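Local coordinates for delta-like protein (Rattus norvegicus, PDB 4XL1) that probably acts as a membrane-anchored ligand of Notch receptors, engaging them through its N-terminal C2-like and DSL domains, at residues M19-R24 against N113-Q118. The protein carries 3 engineered substitutions. Residues are numbered along the deposited sequence; the frame is centred on the assembly and turned at random.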
loop_
_atom_site.group_PDB
_atom_site.type_symbol
_atom_site.label_atom_id
_atom_site.label_comp_id
_atom_site.label_asym_id
_atom_site.label_seq_id
_atom_site.Cartn_x
_atom_site.Cartn_y
_atom_site.Cartn_z
ATOM N N MET B 19 20.194 -24.420 -15.296
ATOM C CA MET B 19 19.116 -25.168 -15.925
ATOM C C MET B 19 17.835 -24.348 -16.028
ATOM O O MET B 19 17.602 -23.434 -15.235
ATOM C CB MET B 19 18.859 -26.454 -15.145
ATOM C CG MET B 19 20.116 -27.273 -14.918
ATOM S SD MET B 19 20.572 -28.248 -16.361
ATOM C CE MET B 19 19.139 -29.306 -16.479
ATOM N N LEU B 20 17.009 -24.681 -17.013
ATOM C CA LEU B 20 15.678 -24.106 -17.118
ATOM C C LEU B 20 14.662 -25.004 -16.429
ATOM O O LEU B 20 14.972 -26.136 -16.056
ATOM C CB LEU B 20 15.286 -23.895 -18.582
ATOM C CG LEU B 20 15.992 -22.758 -19.318
ATOM C CD1 LEU B 20 15.738 -22.837 -20.815
ATOM C CD2 LEU B 20 15.515 -21.426 -18.763
ATOM N N ALA B 21 13.452 -24.486 -16.255
ATOM C CA ALA B 21 12.373 -25.248 -15.643
ATOM C C ALA B 21 12.037 -26.487 -16.466
ATOM O O ALA B 21 11.808 -27.560 -15.912
ATOM C CB ALA B 21 11.140 -24.375 -15.470
ATOM N N ASN B 22 12.068 -26.347 -17.784
ATOM C CA ASN B 22 11.792 -27.457 -18.682
ATOM C C ASN B 22 12.902 -28.514 -18.731
ATOM O O ASN B 22 12.805 -29.476 -19.482
ATOM C CB ASN B 22 11.504 -26.936 -20.088
ATOM C CG ASN B 22 12.694 -26.239 -20.707
ATOM O OD1 ASN B 22 13.825 -26.421 -20.272
ATOM N ND2 ASN B 22 12.445 -25.441 -21.731
ATOM N N GLY B 23 13.951 -28.337 -17.935
ATOM C CA GLY B 23 15.047 -29.290 -17.915
ATOM C C GLY B 23 16.193 -29.015 -18.870
ATOM O O GLY B 23 17.220 -29.686 -18.815
ATOM N N ARG B 24 16.011 -28.063 -19.777
ATOM C CA ARG B 24 17.061 -27.735 -20.735
ATOM C C ARG B 24 18.066 -26.801 -20.076
ATOM O O ARG B 24 17.686 -25.943 -19.280
ATOM C CB ARG B 24 16.475 -27.099 -21.994
ATOM C CG ARG B 24 15.492 -27.996 -22.719
ATOM C CD ARG B 24 14.603 -27.195 -23.646
ATOM N NE ARG B 24 13.759 -28.055 -24.469
ATOM C CZ ARG B 24 12.809 -27.608 -25.281
ATOM N NH1 ARG B 24 12.579 -26.305 -25.380
ATOM N NH2 ARG B 24 12.085 -28.461 -25.992
ATOM N N ASN B 113 11.923 -15.716 -23.862
ATOM C CA ASN B 113 12.082 -15.978 -22.431
ATOM C C ASN B 113 11.595 -17.345 -21.951
ATOM O O ASN B 113 10.549 -17.836 -22.377
ATOM C CB ASN B 113 11.372 -14.891 -21.625
ATOM C CG ASN B 113 11.904 -13.508 -21.925
ATOM O OD1 ASN B 113 12.997 -13.357 -22.469
ATOM N ND2 ASN B 113 11.137 -12.486 -21.566
ATOM N N SER B 114 12.373 -17.948 -21.056
ATOM C CA SER B 114 12.014 -19.221 -20.446
ATOM C C SER B 114 12.147 -19.148 -18.925
ATOM O O SER B 114 13.115 -18.598 -18.400
ATOM C CB SER B 114 12.887 -20.349 -21.000
ATOM O OG SER B 114 12.846 -20.379 -22.416
ATOM N N LEU B 115 11.164 -19.708 -18.227
ATOM C CA LEU B 115 11.142 -19.719 -16.767
ATOM C C LEU B 115 12.240 -20.602 -16.179
ATOM O O LEU B 115 12.530 -21.676 -16.701
ATOM C CB LEU B 115 9.771 -20.183 -16.269
ATOM C CG LEU B 115 9.534 -20.244 -14.758
ATOM C CD1 LEU B 115 9.418 -18.847 -14.169
ATOM C CD2 LEU B 115 8.285 -21.054 -14.460
ATOM N N ILE B 116 12.850 -20.137 -15.092
ATOM C CA ILE B 116 13.854 -20.924 -14.384
ATOM C C ILE B 116 13.217 -21.619 -13.188
ATOM O O ILE B 116 13.219 -22.847 -13.097
ATOM C CB ILE B 116 15.028 -20.047 -13.908
ATOM C CG1 ILE B 116 15.780 -19.472 -15.109
ATOM C CG2 ILE B 116 15.968 -20.846 -13.019
ATOM C CD1 ILE B 116 16.959 -18.604 -14.737
ATOM N N SER B 117 12.661 -20.820 -12.284
ATOM C CA SER B 117 11.937 -21.329 -11.126
ATOM C C SER B 117 11.151 -20.196 -10.486
ATOM O O SER B 117 11.341 -19.029 -10.827
ATOM C CB SER B 117 12.890 -21.958 -10.105
ATOM O OG SER B 117 13.639 -20.969 -9.419
ATOM N N GLN B 118 10.275 -20.535 -9.551
ATOM C CA GLN B 118 9.483 -19.521 -8.877
ATOM C C GLN B 118 9.086 -19.971 -7.484
ATOM O O GLN B 118 9.031 -21.165 -7.189
ATOM C CB GLN B 118 8.236 -19.167 -9.693
ATOM C CG GLN B 118 7.203 -20.281 -9.796
ATOM C CD GLN B 118 5.937 -19.836 -10.509
ATOM O OE1 GLN B 118 5.398 -18.764 -10.232
ATOM N NE2 GLN B 118 5.461 -20.656 -11.440
HETATM O O HOH W 1 12.028 -23.358 -19.137
#
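Leu20 leans its side chain on strand 114-124. From Leu20 CB, 4.0 Å from Leu115 O, the chain runs to CG, set anti to the carbonyl carbon (chi1 -72°), and there it forks. Leu20 CD2 lies 3.6 Å from Ser114 CB, grazes the Leu115 carbonyl and faces Ile116 CG1 more loosely; Leu20 CD1 lies over the same methylene, 3.8 Å from Ser114 CB. His99 of strand 90-99 and Cys26 also touch this leucine.

One residue on, the backbone takes over. Ala21 N donates to Leu115 O at 3.0 Å, nearly straight (163°) and in the carbonyl plane. The same oxygen also accepts from a water that in turn receives Asn22 N, so two donors grip it. Ala21 CB sits 3.3 Å from the same Leu115 O and also touches Ile116 O. On the loop side, a type I turn from Leu20 to Gly23 presents Ala21 and Asn22, and Asn22 OD1 takes Arg24 N at 2.8 Å in an Asx turn. Ile116 and Ser117 share Ala97 of strand 90-99 as backbone hydrogen-bond partner, a classic beta bulge. Altogether, a beta-turn loop docks on the bulged outermost strand of a four-stranded antiparallel sheet in the C2-like domain of a Notch ligand.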